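Local coordinates for chloromuconate cycloisomerase (Rhodococcus opacus, PDB 4M0X), which is an enzyme of the enolase superfamily and carries a manganese ion in its barrel domain, at residues A214-R227 and L236-S249. Numbering follows the deposited sequence.
With MN (manganese (II) ion), chain C.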
loop_
_atom_site.group_PDB
_atom_site.type_symbol
_atom_site.label_atom_id
_atom_site.label_comp_id
_atom_site.label_asym_id
_atom_site.label_seq_id
_atom_site.Cartn_x
_atom_site.Cartn_y
_atom_site.Cartn_z
ATOM N N ALA A 214 9.237 -4.140 29.474
ATOM C CA ALA A 214 10.494 -3.990 28.733
ATOM C C ALA A 214 11.417 -3.084 29.533
ATOM O O ALA A 214 12.621 -3.332 29.627
ATOM C CB ALA A 214 10.260 -3.443 27.334
ATOM N N ASP A 215 10.838 -2.041 30.126
ATOM C CA ASP A 215 11.572 -1.159 31.036
ATOM C C ASP A 215 12.220 -1.944 32.181
ATOM O O ASP A 215 13.343 -1.658 32.550
ATOM C CB ASP A 215 10.650 -0.057 31.573
ATOM C CG ASP A 215 10.267 0.961 30.503
ATOM O OD1 ASP A 215 10.798 0.884 29.357
ATOM O OD2 ASP A 215 9.418 1.837 30.807
ATOM N N ALA A 216 11.513 -2.943 32.713
ATOM C CA ALA A 216 12.031 -3.783 33.807
ATOM C C ALA A 216 12.936 -4.946 33.383
ATOM O O ALA A 216 13.350 -5.741 34.217
ATOM C CB ALA A 216 10.882 -4.311 34.650
ATOM N N GLY A 217 13.228 -5.065 32.091
ATOM C CA GLY A 217 14.217 -6.039 31.622
ATOM C C GLY A 217 13.712 -7.167 30.745
ATOM O O GLY A 217 14.496 -8.007 30.299
ATOM N N VAL A 218 12.401 -7.197 30.500
ATOM C CA VAL A 218 11.837 -8.184 29.587
ATOM C C VAL A 218 12.367 -7.874 28.215
ATOM O O VAL A 218 12.381 -6.722 27.791
ATOM C CB VAL A 218 10.304 -8.197 29.573
ATOM C CG1 VAL A 218 9.792 -8.960 28.359
ATOM C CG2 VAL A 218 9.808 -8.829 30.849
ATOM N N THR A 219 12.763 -8.930 27.524
ATOM C CA THR A 219 13.617 -8.814 26.379
ATOM C C THR A 219 12.969 -9.219 25.055
ATOM O O THR A 219 13.403 -8.777 23.957
ATOM C CB THR A 219 14.917 -9.542 26.686
ATOM O OG1 THR A 219 15.925 -8.570 26.580
ATOM C CG2 THR A 219 15.244 -10.673 25.721
ATOM N N VAL A 220 11.928 -10.041 25.174
ATOM C CA VAL A 220 11.206 -10.541 24.026
ATOM C C VAL A 220 9.768 -10.736 24.455
ATOM O O VAL A 220 9.494 -11.073 25.619
ATOM C CB VAL A 220 11.798 -11.889 23.509
ATOM C CG1 VAL A 220 10.908 -12.503 22.429
ATOM C CG2 VAL A 220 13.219 -11.718 22.964
ATOM N N ALA A 221 8.842 -10.527 23.529
ATOM C CA ALA A 221 7.464 -10.816 23.842
ATOM C C ALA A 221 6.983 -11.920 22.928
ATOM O O ALA A 221 6.918 -11.759 21.712
ATOM C CB ALA A 221 6.604 -9.581 23.711
ATOM N N GLU A 222 6.667 -13.055 23.528
ATOM C CA GLU A 222 6.173 -14.155 22.774
ATOM C C GLU A 222 4.666 -14.019 22.660
ATOM O O GLU A 222 4.020 -13.601 23.598
ATOM C CB GLU A 222 6.569 -15.484 23.425
ATOM C CG GLU A 222 6.570 -16.625 22.412
ATOM C CD GLU A 222 6.690 -18.009 23.016
ATOM O OE1 GLU A 222 7.427 -18.143 24.026
ATOM O OE2 GLU A 222 6.067 -18.946 22.450
ATOM N N GLN A 223 4.126 -14.355 21.486
ATOM C CA GLN A 223 2.700 -14.346 21.206
ATOM C C GLN A 223 1.887 -13.575 22.214
ATOM O O GLN A 223 1.208 -14.170 23.045
ATOM C CB GLN A 223 2.166 -15.769 21.160
ATOM C CG GLN A 223 0.807 -15.854 20.472
ATOM C CD GLN A 223 0.927 -15.552 19.008
ATOM O OE1 GLN A 223 1.773 -16.128 18.313
ATOM N NE2 GLN A 223 0.106 -14.626 18.528
ATOM N N PRO A 224 1.947 -12.238 22.175
ATOM C CA PRO A 224 1.182 -11.567 23.248
ATOM C C PRO A 224 -0.335 -11.526 22.977
ATOM O O PRO A 224 -1.139 -11.700 23.889
ATOM C CB PRO A 224 1.779 -10.166 23.286
ATOM C CG PRO A 224 2.376 -9.973 21.938
ATOM C CD PRO A 224 2.777 -11.312 21.391
ATOM N N ILE A 225 -0.716 -11.300 21.730
ATOM C CA ILE A 225 -2.118 -11.213 21.370
ATOM C C ILE A 225 -2.510 -12.441 20.560
ATOM O O ILE A 225 -1.641 -13.258 20.224
ATOM C CB ILE A 225 -2.437 -9.897 20.631
ATOM C CG1 ILE A 225 -1.622 -9.737 19.353
ATOM C CG2 ILE A 225 -2.147 -8.718 21.536
ATOM C CD1 ILE A 225 -2.163 -8.668 18.405
ATOM N N ALA A 226 -3.808 -12.570 20.272
ATOM C CA ALA A 226 -4.378 -13.717 19.521
ATOM C C ALA A 226 -3.572 -14.129 18.256
ATOM O O ALA A 226 -2.927 -13.304 17.669
ATOM C CB ALA A 226 -5.845 -13.448 19.179
ATOM N N ARG A 227 -3.636 -15.394 17.851
ATOM C CA ARG A 227 -2.811 -15.907 16.757
ATOM C C ARG A 227 -3.150 -15.361 15.380
ATOM O O ARG A 227 -2.295 -15.290 14.484
ATOM C CB ARG A 227 -2.830 -17.432 16.713
ATOM C CG ARG A 227 -4.127 -18.039 16.245
ATOM C CD ARG A 227 -4.175 -19.512 16.603
ATOM N NE ARG A 227 -4.376 -19.673 18.035
ATOM C CZ ARG A 227 -4.114 -20.791 18.701
ATOM N NH1 ARG A 227 -3.631 -21.850 18.075
ATOM N NH2 ARG A 227 -4.320 -20.839 19.999
ATOM N N LEU A 236 2.334 -3.738 17.160
ATOM C CA LEU A 236 3.119 -3.943 18.369
ATOM C C LEU A 236 4.601 -3.934 18.038
ATOM O O LEU A 236 5.416 -3.291 18.751
ATOM C CB LEU A 236 2.786 -5.269 19.036
ATOM C CG LEU A 236 1.781 -5.334 20.170
ATOM C CD1 LEU A 236 1.894 -6.727 20.713
ATOM C CD2 LEU A 236 2.036 -4.369 21.308
ATOM N N ARG A 237 4.943 -4.637 16.950
ATOM C CA ARG A 237 6.325 -4.741 16.525
ATOM C C ARG A 237 6.864 -3.340 16.293
ATOM O O ARG A 237 8.019 -3.080 16.617
ATOM C CB ARG A 237 6.463 -5.613 15.288
ATOM C CG ARG A 237 7.892 -5.784 14.860
ATOM C CD ARG A 237 8.040 -6.245 13.425
ATOM N NE ARG A 237 9.467 -6.489 13.193
ATOM C CZ ARG A 237 10.018 -7.166 12.179
ATOM N NH1 ARG A 237 9.281 -7.707 11.199
ATOM N NH2 ARG A 237 11.340 -7.303 12.155
ATOM N N ASP A 238 6.021 -2.431 15.792
ATOM C CA ASP A 238 6.416 -1.026 15.619
ATOM C C ASP A 238 6.498 -0.226 16.934
ATOM O O ASP A 238 7.440 0.507 17.142
ATOM C CB ASP A 238 5.511 -0.271 14.624
ATOM C CG ASP A 238 5.540 -0.865 13.212
ATOM O OD1 ASP A 238 6.596 -1.400 12.791
ATOM O OD2 ASP A 238 4.499 -0.792 12.506
ATOM N N LYS A 239 5.518 -0.321 17.811
ATOM C CA LYS A 239 5.569 0.549 18.952
ATOM C C LYS A 239 6.696 0.142 19.901
ATOM O O LYS A 239 7.384 0.994 20.433
ATOM C CB LYS A 239 4.234 0.564 19.668
ATOM C CG LYS A 239 3.254 1.542 19.040
ATOM C CD LYS A 239 3.125 2.839 19.837
ATOM C CE LYS A 239 2.069 3.763 19.241
ATOM N NZ LYS A 239 0.761 3.117 18.870
ATOM N N LEU A 240 6.915 -1.165 20.044
ATOM C CA LEU A 240 7.755 -1.744 21.066
ATOM C C LEU A 240 9.256 -1.634 20.856
ATOM O O LEU A 240 9.753 -1.771 19.742
ATOM C CB LEU A 240 7.385 -3.206 21.214
ATOM C CG LEU A 240 6.345 -3.518 22.282
ATOM C CD1 LEU A 240 5.130 -2.611 22.199
ATOM C CD2 LEU A 240 5.947 -4.975 22.146
ATOM N N SER A 241 9.968 -1.405 21.959
ATOM C CA SER A 241 11.417 -1.304 21.971
ATOM C C SER A 241 12.034 -2.706 21.999
ATOM O O SER A 241 13.255 -2.861 21.955
ATOM C CB SER A 241 11.859 -0.537 23.213
ATOM O OG SER A 241 11.359 -1.144 24.416
ATOM N N ILE A 242 11.194 -3.730 22.086
ATOM C CA ILE A 242 11.680 -5.103 22.174
ATOM C C ILE A 242 11.007 -5.904 21.084
ATOM O O ILE A 242 9.924 -5.552 20.646
ATOM C CB ILE A 242 11.403 -5.756 23.562
ATOM C CG1 ILE A 242 9.941 -5.565 23.973
ATOM C CG2 ILE A 242 12.364 -5.229 24.628
ATOM C CD1 ILE A 242 9.509 -6.499 25.070
ATOM N N PRO A 243 11.655 -6.977 20.622
ATOM C CA PRO A 243 11.026 -7.758 19.548
ATOM C C PRO A 243 9.857 -8.635 19.972
ATOM O O PRO A 243 9.717 -9.003 21.140
ATOM C CB PRO A 243 12.176 -8.630 19.024
ATOM C CG PRO A 243 13.156 -8.700 20.146
ATOM C CD PRO A 243 13.057 -7.372 20.859
ATOM N N ILE A 244 9.057 -9.003 18.981
ATOM C CA ILE A 244 7.880 -9.845 19.124
ATOM C C ILE A 244 8.131 -11.190 18.426
ATOM O O ILE A 244 8.498 -11.234 17.235
ATOM C CB ILE A 244 6.682 -9.166 18.415
ATOM C CG1 ILE A 244 6.456 -7.766 18.954
ATOM C CG2 ILE A 244 5.402 -9.980 18.522
ATOM C CD1 ILE A 244 6.114 -7.755 20.424
ATOM N N MET A 245 7.869 -12.280 19.136
ATOM C CA MET A 245 7.976 -13.609 18.568
ATOM C C MET A 245 6.628 -14.294 18.322
ATOM O O MET A 245 5.780 -14.370 19.201
ATOM C CB MET A 245 8.804 -14.442 19.504
ATOM C CG MET A 245 8.956 -15.904 19.156
ATOM S SD MET A 245 10.493 -16.482 19.905
ATOM C CE MET A 245 10.187 -16.356 21.663
ATOM N N ALA A 246 6.456 -14.810 17.115
ATOM C CA ALA A 246 5.336 -15.637 16.785
ATOM C C ALA A 246 5.582 -17.049 17.289
ATOM O O ALA A 246 6.687 -17.598 17.142
ATOM C CB ALA A 246 5.149 -15.647 15.288
ATOM N N ASP A 247 4.552 -17.635 17.889
ATOM C CA ASP A 247 4.574 -19.026 18.277
ATOM C C ASP A 247 3.308 -19.626 17.662
ATOM O O ASP A 247 3.359 -20.109 16.520
ATOM C CB ASP A 247 4.638 -19.196 19.799
ATOM C CG ASP A 247 4.468 -20.660 20.243
ATOM O OD1 ASP A 247 4.475 -21.559 19.364
ATOM O OD2 ASP A 247 4.306 -20.916 21.459
ATOM N N GLU A 248 2.180 -19.551 18.383
ATOM C CA GLU A 248 0.866 -20.002 17.878
ATOM C C GLU A 248 0.548 -19.493 16.467
ATOM O O GLU A 248 -0.233 -20.117 15.751
ATOM C CB GLU A 248 -0.266 -19.495 18.781
ATOM C CG GLU A 248 -0.470 -20.194 20.118
ATOM C CD GLU A 248 0.408 -19.606 21.202
ATOM O OE1 GLU A 248 1.456 -18.944 20.883
ATOM O OE2 GLU A 248 0.055 -19.809 22.386
ATOM N N SER A 249 1.118 -18.339 16.096
ATOM C CA SER A 249 0.879 -17.717 14.803
ATOM C C SER A 249 1.668 -18.364 13.681
ATOM O O SER A 249 1.274 -18.214 12.521
ATOM C CB SER A 249 1.195 -16.220 14.846
ATOM O OG SER A 249 0.171 -15.470 15.497
HETATM MN MN MN C . 4.572 -20.077 23.505
HETATM O O HOH W 1 2.328 -21.095 23.884
HETATM O O HOH W 2 3.048 -18.596 22.855
#
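Glu222 and Asp247 meet at the manganese ion, which Glu222 OE2 binds at 2.1 Å and Asp247 OD2 at 2.2 Å. Their carboxylate planes are turned 43° apart. Glu222 reaches the ion extended, CG anti to its backbone N (chi1 -157°), while Met245 crosses that chain at a slant, its CE 3.7 Å from Glu222 CG. Asp196 adds a third protein ligand; Lys165 pairs with Glu222 OE1 and Lys271 with Asp247 OD1, probably offsetting the gathered negative charge. From the second shell, Glu248 OE1 and OE2 accept from two different metal-bound waters, one each.

Strands 220-222 and 244-246 are parallel neighbours joined through helix 230-239, a beta-alpha-beta unit of the enolase-superfamily barrel, with the ligands at the strands' C-terminal ends. Ladder bonds include Met245 N to Ala221 O, 2.8 Å.

Beyond the ladder, the Gln223 amide bridges the two loops. Its OE1 takes Asp247 N in the carbonyl plane, nearly straight (171°), and Ser249 N from above that plane; NE2 gives one hydrogen to Ile225 O and the other to Ser249 OG, fixing the amide's rotation. Ser249 OG donates to Arg227 O at 2.7 Å. Glu248 CG lies over one guanidinium face of Arg227, offset toward its rim, while Arg227 NH2 hydrogen-bonds Trp58 O.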